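Local atomic coordinates of esterase D (Lactobacillus rhamnosus, PDB entry 3DKR), a protein that probably hydrolyses carboxylic esters, as an alpha/beta hydrolase with a catalytic triad. Residues T156-L159 and A160-G164; G164-A167 and A168-Q171; H226-V230 and N231-H235. All blocks are in the same frame, centred on the assembly; numbering follows the deposited sequence.

Contacts 1 and 2 are successive portions of helix 155-178 sharing G164, their centres about 12 Å apart. Contact 3 spans the loop end after strand 216-221 and the start of helix 234-246; its centre is about 26 Å from that of contact 2, across the chain's centre. Contact 1 is the most peripheral, its centre about 23 Å from the chain's, with six of eight touching residues exposed; a proline disturbs its backbone bonding. Contact 2 is regularly bonded and turns buried side chains inward, with I169 about 8 Å from S101 between side chains. Contact 3, the nearest to the centre, replaces helical repeats by turns and a side-chain cap, and carries the predicted catalytic H226.

Contact 1 of 3, residues T156-L159 and A160-G164; sequences TQIL and AYLPG
Backbone bonds between I158 and L162 and between Q157 and Y161 carry the helix through this region. I158 O is gripped twice: L162 N donates from 2.7 Å, almost straight out from the carbonyl, while Y161 N lies 3.1 Å from I158 O and well above the carbonyl plane. Y161 N also reaches Q157 O, so its N-H is shared, and A160 N makes just weak bonds to T156 O and Q157 O. At P163 the pattern breaks, because the ring nitrogen has no hydrogen to give; P163 CD instead sits 3.1 Å from L159 O. A water takes up that carbonyl, donating to L159 O from 2.7 Å.

Apolar contact follows the buried side. I158 CG2 meets L162 CD2 at 3.8 Å, the two chains running alongside each other towards F138 of helix 134-149. L162 has CG opposite the backbone N (chi1 180°), which carries its CD2 branch alongside I158 CG2.

On the exposed side Q157, bent at chi2, brings NE2 to the Y161 ring edge, 3.8 Å from CE2, with amide and ring planes 78° apart. The whole is a proline-kinked alpha helix, packed between helices 134-149 and 66-71.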
loop_
_atom_site.group_PDB
_atom_site.type_symbol
_atom_site.label_atom_id
_atom_site.label_comp_id
_atom_site.label_asym_id
_atom_site.label_seq_id
_atom_site.Cartn_x
_atom_site.Cartn_y
_atom_site.Cartn_z
ATOM N N THR A 156 -25.642 -5.668 -5.814
ATOM C CA THR A 156 -26.603 -4.897 -5.026
ATOM C C THR A 156 -26.114 -4.642 -3.597
ATOM O O THR A 156 -26.191 -3.519 -3.101
ATOM C CB THR A 156 -27.995 -5.575 -5.007
ATOM O OG1 THR A 156 -28.409 -5.839 -6.355
ATOM C CG2 THR A 156 -29.030 -4.685 -4.328
ATOM N N GLN A 157 -25.607 -5.677 -2.941
ATOM C CA GLN A 157 -25.035 -5.512 -1.604
ATOM C C GLN A 157 -23.762 -4.658 -1.669
ATOM O O GLN A 157 -23.516 -3.831 -0.788
ATOM C CB GLN A 157 -24.753 -6.877 -0.946
ATOM C CG GLN A 157 -25.986 -7.533 -0.307
ATOM C CD GLN A 157 -26.239 -7.080 1.141
ATOM O OE1 GLN A 157 -27.052 -6.187 1.399
ATOM N NE2 GLN A 157 -25.534 -7.695 2.085
ATOM N N ILE A 158 -22.971 -4.837 -2.723
ATOM C CA ILE A 158 -21.760 -4.026 -2.892
ATOM C C ILE A 158 -22.117 -2.531 -2.877
ATOM O O ILE A 158 -21.511 -1.748 -2.132
ATOM C CB ILE A 158 -21.000 -4.394 -4.172
ATOM C CG1 ILE A 158 -20.354 -5.771 -4.005
ATOM C CG2 ILE A 158 -19.943 -3.321 -4.503
ATOM C CD1 ILE A 158 -19.703 -6.281 -5.262
ATOM N N LEU A 159 -23.129 -2.139 -3.650
ATOM C CA LEU A 159 -23.540 -0.726 -3.716
ATOM C C LEU A 159 -24.064 -0.196 -2.382
ATOM O O LEU A 159 -23.997 1.011 -2.117
ATOM C CB LEU A 159 -24.584 -0.502 -4.813
ATOM C CG LEU A 159 -24.127 -0.697 -6.260
ATOM C CD1 LEU A 159 -25.247 -0.296 -7.213
ATOM C CD2 LEU A 159 -22.846 0.078 -6.573
ATOM N N ALA A 160 -24.581 -1.092 -1.549
ATOM C CA ALA A 160 -25.080 -0.734 -0.222
ATOM C C ALA A 160 -23.966 -0.377 0.754
ATOM O O ALA A 160 -24.164 0.454 1.634
ATOM C CB ALA A 160 -25.900 -1.870 0.347
ATOM N N TYR A 161 -22.811 -1.029 0.611
ATOM C CA TYR A 161 -21.700 -0.862 1.562
ATOM C C TYR A 161 -20.518 -0.057 1.002
ATOM O O TYR A 161 -19.802 0.612 1.768
ATOM C CB TYR A 161 -21.129 -2.222 1.952
ATOM C CG TYR A 161 -21.883 -3.050 2.970
ATOM C CD1 TYR A 161 -21.807 -2.758 4.334
ATOM C CD2 TYR A 161 -22.579 -4.187 2.580
ATOM C CE1 TYR A 161 -22.467 -3.554 5.284
ATOM C CE2 TYR A 161 -23.234 -4.989 3.515
ATOM C CZ TYR A 161 -23.172 -4.665 4.861
ATOM O OH TYR A 161 -23.823 -5.468 5.778
ATOM N N LEU A 162 -20.282 -0.156 -0.304
ATOM C CA LEU A 162 -19.018 0.352 -0.884
ATOM C C LEU A 162 -18.855 1.871 -0.757
ATOM O O LEU A 162 -17.785 2.354 -0.368
ATOM C CB LEU A 162 -18.861 -0.108 -2.336
ATOM C CG LEU A 162 -17.607 0.338 -3.099
ATOM C CD1 LEU A 162 -16.340 -0.006 -2.308
ATOM C CD2 LEU A 162 -17.606 -0.315 -4.468
ATOM N N PRO A 163 -19.906 2.657 -1.069
ATOM C CA PRO A 163 -19.745 4.104 -0.897
ATOM C C PRO A 163 -19.348 4.496 0.524
ATOM O O PRO A 163 -18.511 5.388 0.716
ATOM C CB PRO A 163 -21.132 4.654 -1.267
ATOM C CG PRO A 163 -21.683 3.646 -2.183
ATOM C CD PRO A 163 -21.243 2.331 -1.604
ATOM N N GLY A 164 -19.919 3.816 1.512
ATOM C CA GLY A 164 -19.653 4.123 2.905
ATOM C C GLY A 164 -18.222 3.778 3.297
ATOM O O GLY A 164 -17.589 4.526 4.045
HETATM O O HOH W 1 -24.785 3.038 -0.488
#

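Contact 2 of 3, residues G164-A167 and A168-Q171; sequences GQLA and AIDQ
Regular alpha-helical i to i+4 bonding defines this part of helix 155-178, in an alpha/beta hydrolase fold, where I169 and L166 turn towards the region of the predicted active site. The evidence is four consecutive backbone bonds. A168 N donates to G164 O, I169 N to Q165 O, D170 N to L166 O and Q171 N to A167 O. The third is the straightest, with 173° at the hydrogen and 2.8 Å between D170 N and L166 O.

The buried side chains meet lightly within the helix: L166 CD2 and I169 CD1 stand 4.3 Å apart. I169 instead lays its CG1 branch against the preceding turn, CG1 lying 3.3 Å from Q165 O; with CG1 beside its own backbone N (chi1 -63°), the branch is directed back along the helix. Beyond the helix I169 touches W77 and P74 of helix 74-89, whereas L166 touches Y31 and helix 134-149, and its side chain comes about 4 Å from a bound acetate. The buried amide of Q165 is satisfied at both ends, OE1 by Y31 OH and NE2 by I68 O.

D170 folds its carboxylate back over the same turn, CG 3.2 Å from L166 O, and OD1 is hydrogen-bonded to H132 NE2. Replacing D170 by alanine would probably leave H132 NE2 without its carboxylate mate and open a gap beside P129 and I127. At the exposed edge a water donates to Q171 OE1 from 2.7 Å and, weakly, to A167 O from 3.2 Å.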
loop_
_atom_site.group_PDB
_atom_site.type_symbol
_atom_site.label_atom_id
_atom_site.label_comp_id
_atom_site.label_asym_id
_atom_site.label_seq_id
_atom_site.Cartn_x
_atom_site.Cartn_y
_atom_site.Cartn_z
ATOM N N GLY A 164 -19.919 3.816 1.512
ATOM C CA GLY A 164 -19.653 4.123 2.905
ATOM C C GLY A 164 -18.222 3.778 3.297
ATOM O O GLY A 164 -17.589 4.526 4.045
ATOM N N GLN A 165 -17.709 2.658 2.788
ATOM C CA GLN A 165 -16.322 2.289 3.098
ATOM C C GLN A 165 -15.341 3.207 2.383
ATOM O O GLN A 165 -14.347 3.609 2.983
ATOM C CB GLN A 165 -16.001 0.830 2.803
ATOM C CG GLN A 165 -14.602 0.453 3.287
ATOM C CD GLN A 165 -14.390 -1.036 3.285
ATOM O OE1 GLN A 165 -14.195 -1.625 2.238
ATOM N NE2 GLN A 165 -14.475 -1.655 4.463
ATOM N N LEU A 166 -15.602 3.542 1.120
ATOM C CA LEU A 166 -14.747 4.515 0.432
ATOM C C LEU A 166 -14.748 5.839 1.185
ATOM O O LEU A 166 -13.701 6.480 1.319
ATOM C CB LEU A 166 -15.167 4.721 -1.025
ATOM C CG LEU A 166 -14.812 3.550 -1.938
ATOM C CD1 LEU A 166 -15.357 3.754 -3.349
ATOM C CD2 LEU A 166 -13.294 3.298 -1.988
ATOM N N ALA A 167 -15.911 6.252 1.688
ATOM C CA ALA A 167 -15.990 7.480 2.492
ATOM C C ALA A 167 -15.106 7.357 3.726
ATOM O O ALA A 167 -14.413 8.302 4.083
ATOM C CB ALA A 167 -17.440 7.756 2.913
ATOM N N ALA A 168 -15.119 6.194 4.373
ATOM C CA ALA A 168 -14.317 5.972 5.572
ATOM C C ALA A 168 -12.828 6.061 5.252
ATOM O O ALA A 168 -12.047 6.634 6.017
ATOM C CB ALA A 168 -14.630 4.615 6.171
ATOM N N ILE A 169 -12.442 5.455 4.139
ATOM C CA ILE A 169 -11.048 5.531 3.676
ATOM C C ILE A 169 -10.640 6.964 3.362
ATOM O O ILE A 169 -9.601 7.456 3.841
ATOM C CB ILE A 169 -10.810 4.635 2.448
ATOM C CG1 ILE A 169 -11.045 3.171 2.812
ATOM C CG2 ILE A 169 -9.381 4.813 1.940
ATOM C CD1 ILE A 169 -11.180 2.251 1.589
ATOM N N ASP A 170 -11.467 7.647 2.566
ATOM C CA ASP A 170 -11.254 9.065 2.253
ATOM C C ASP A 170 -11.010 9.861 3.553
ATOM O O ASP A 170 -10.040 10.615 3.690
ATOM C CB ASP A 170 -12.503 9.662 1.568
ATOM C CG ASP A 170 -12.689 9.233 0.107
ATOM O OD1 ASP A 170 -11.753 8.728 -0.541
ATOM O OD2 ASP A 170 -13.833 9.446 -0.391
ATOM N N GLN A 171 -11.896 9.673 4.522
ATOM C CA GLN A 171 -11.852 10.433 5.768
ATOM C C GLN A 171 -10.533 10.183 6.512
ATOM O O GLN A 171 -9.833 11.111 6.930
ATOM C CB GLN A 171 -13.068 10.066 6.626
ATOM C CG GLN A 171 -13.061 10.663 8.020
ATOM C CD GLN A 171 -14.381 10.441 8.764
ATOM O OE1 GLN A 171 -15.370 9.964 8.186
ATOM N NE2 GLN A 171 -14.398 10.788 10.046
HETATM O O HOH W 2 -16.715 9.564 5.925
#

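Contact 3 of 3, residues H226-V230 and N231-H235; sequences HVITV and NSAHH. With ACT (acetate ion), chain B.
N231 meets V227 and I228 through its side chain. Its CB lies 3.8 Å from V227 O. CG stands between the backbone N and the carbonyl carbon (chi1 66°), folding the amide back over the preceding turn, where CG comes within 3.3 Å of V227 O. From there the amide forks. OD1 rests 3.5 Å from I228 CA and accepts from A233 N at 3.0 Å, with 159° at the hydrogen. ND2 lies beside V227 O at an angle too poor for a bond, and donates instead to K225 O.

The bond from A233 N to OD1 is a side-chain capping bond at the type I beta turn from N231 to H234, which leads into helix 234-246. V227, centre of an inverse gamma turn, offers its O to both V230 N and N231 N. N231 O is likewise held twice, H234 N and H234 ND1 approaching from opposite faces of its carbonyl plane; ND1 does so at 3.1 Å, with N231 O in the imidazole plane. I228 CG2 packs on A233 CB at 3.9 Å, and both side chains touch Y221 of strand 216-221.

Earlier in the loop lies H226, predicted to belong to the charge relay system. Its ND1 bonds D195 OD2, and NE2 donates in the ring plane to the acetate OXT at 2.7 Å, an ion also held by backbone N of Y31, S101 and L102.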
loop_
_atom_site.group_PDB
_atom_site.type_symbol
_atom_site.label_atom_id
_atom_site.label_comp_id
_atom_site.label_asym_id
_atom_site.label_seq_id
_atom_site.Cartn_x
_atom_site.Cartn_y
_atom_site.Cartn_z
ATOM N N HIS A 226 -2.100 0.921 -12.769
ATOM C CA HIS A 226 -1.990 1.225 -11.340
ATOM C C HIS A 226 -1.005 0.366 -10.560
ATOM O O HIS A 226 -0.185 0.901 -9.803
ATOM C CB HIS A 226 -3.369 1.137 -10.708
ATOM C CG HIS A 226 -3.380 1.313 -9.223
ATOM N ND1 HIS A 226 -3.147 2.530 -8.620
ATOM C CD2 HIS A 226 -3.618 0.433 -8.226
ATOM C CE1 HIS A 226 -3.225 2.383 -7.307
ATOM N NE2 HIS A 226 -3.516 1.121 -7.043
ATOM N N VAL A 227 -1.092 -0.953 -10.714
ATOM C CA VAL A 227 -0.399 -1.854 -9.782
ATOM C C VAL A 227 1.019 -2.088 -10.277
ATOM O O VAL A 227 1.351 -3.143 -10.829
ATOM C CB VAL A 227 -1.161 -3.170 -9.529
ATOM C CG1 VAL A 227 -0.470 -3.996 -8.430
ATOM C CG2 VAL A 227 -2.624 -2.881 -9.124
ATOM N N ILE A 228 1.863 -1.082 -10.052
ATOM C CA ILE A 228 3.222 -1.087 -10.560
ATOM C C ILE A 228 4.148 -2.121 -9.896
ATOM O O ILE A 228 5.243 -2.367 -10.394
ATOM C CB ILE A 228 3.867 0.326 -10.539
ATOM C CG1 ILE A 228 3.893 0.927 -9.130
ATOM C CG2 ILE A 228 3.138 1.250 -11.506
ATOM C CD1 ILE A 228 4.738 2.201 -9.059
ATOM N N THR A 229 3.702 -2.744 -8.810
ATOM C CA THR A 229 4.455 -3.831 -8.190
ATOM C C THR A 229 4.307 -5.148 -8.952
ATOM O O THR A 229 5.060 -6.102 -8.702
ATOM C CB THR A 229 3.988 -4.073 -6.751
ATOM O OG1 THR A 229 2.565 -4.204 -6.744
ATOM C CG2 THR A 229 4.409 -2.907 -5.841
ATOM N N VAL A 230 3.320 -5.220 -9.849
ATOM C CA VAL A 230 3.022 -6.455 -10.581
ATOM C C VAL A 230 3.173 -6.306 -12.102
ATOM O O VAL A 230 3.543 -7.265 -12.786
ATOM C CB VAL A 230 1.595 -6.956 -10.222
ATOM C CG1 VAL A 230 1.197 -8.162 -11.043
ATOM C CG2 VAL A 230 1.526 -7.277 -8.752
ATOM N N ASN A 231 2.880 -5.124 -12.640
ATOM C CA ASN A 231 2.879 -4.936 -14.099
ATOM C C ASN A 231 4.272 -4.633 -14.631
ATOM O O ASN A 231 5.252 -4.761 -13.899
ATOM C CB ASN A 231 1.831 -3.892 -14.514
ATOM C CG ASN A 231 2.154 -2.491 -14.013
ATOM O OD1 ASN A 231 3.312 -2.102 -13.895
ATOM N ND2 ASN A 231 1.098 -1.717 -13.737
ATOM N N SER A 232 4.381 -4.246 -15.908
ATOM C CA SER A 232 5.700 -4.102 -16.534
ATOM C C SER A 232 6.611 -3.075 -15.876
ATOM O O SER A 232 7.813 -3.080 -16.120
ATOM C CB SER A 232 5.566 -3.766 -18.029
ATOM O OG SER A 232 4.880 -2.548 -18.196
ATOM N N ALA A 233 6.058 -2.216 -15.025
ATOM C CA ALA A 233 6.869 -1.237 -14.306
ATOM C C ALA A 233 7.661 -1.844 -13.142
ATOM O O ALA A 233 8.512 -1.167 -12.558
ATOM C CB ALA A 233 5.980 -0.106 -13.788
ATOM N N HIS A 234 7.392 -3.102 -12.799
ATOM C CA HIS A 234 7.856 -3.618 -11.506
ATOM C C HIS A 234 9.380 -3.751 -11.407
ATOM O O HIS A 234 9.945 -3.497 -10.353
ATOM C CB HIS A 234 7.109 -4.894 -11.093
ATOM C CG HIS A 234 7.720 -6.167 -11.586
ATOM N ND1 HIS A 234 7.298 -6.816 -12.729
ATOM C CD2 HIS A 234 8.685 -6.948 -11.047
ATOM C CE1 HIS A 234 7.996 -7.936 -12.874
ATOM N NE2 HIS A 234 8.858 -8.026 -11.881
ATOM N N HIS A 235 10.075 -4.095 -12.488
ATOM C CA HIS A 235 11.541 -4.133 -12.384
ATOM C C HIS A 235 12.149 -2.763 -12.091
ATOM O O HIS A 235 13.045 -2.629 -11.255
ATOM C CB HIS A 235 12.156 -4.732 -13.650
ATOM C CG HIS A 235 11.991 -6.214 -13.745
ATOM N ND1 HIS A 235 11.644 -6.847 -14.917
ATOM C CD2 HIS A 235 12.122 -7.188 -12.815
ATOM C CE1 HIS A 235 11.562 -8.149 -14.702
ATOM N NE2 HIS A 235 11.857 -8.384 -13.438
HETATM C C ACT B . -4.838 0.355 -3.997
HETATM O O ACT B . -5.014 0.360 -2.741
HETATM O OXT ACT B . -3.669 0.507 -4.453
HETATM C CH3 ACT B . -5.987 0.161 -4.948
#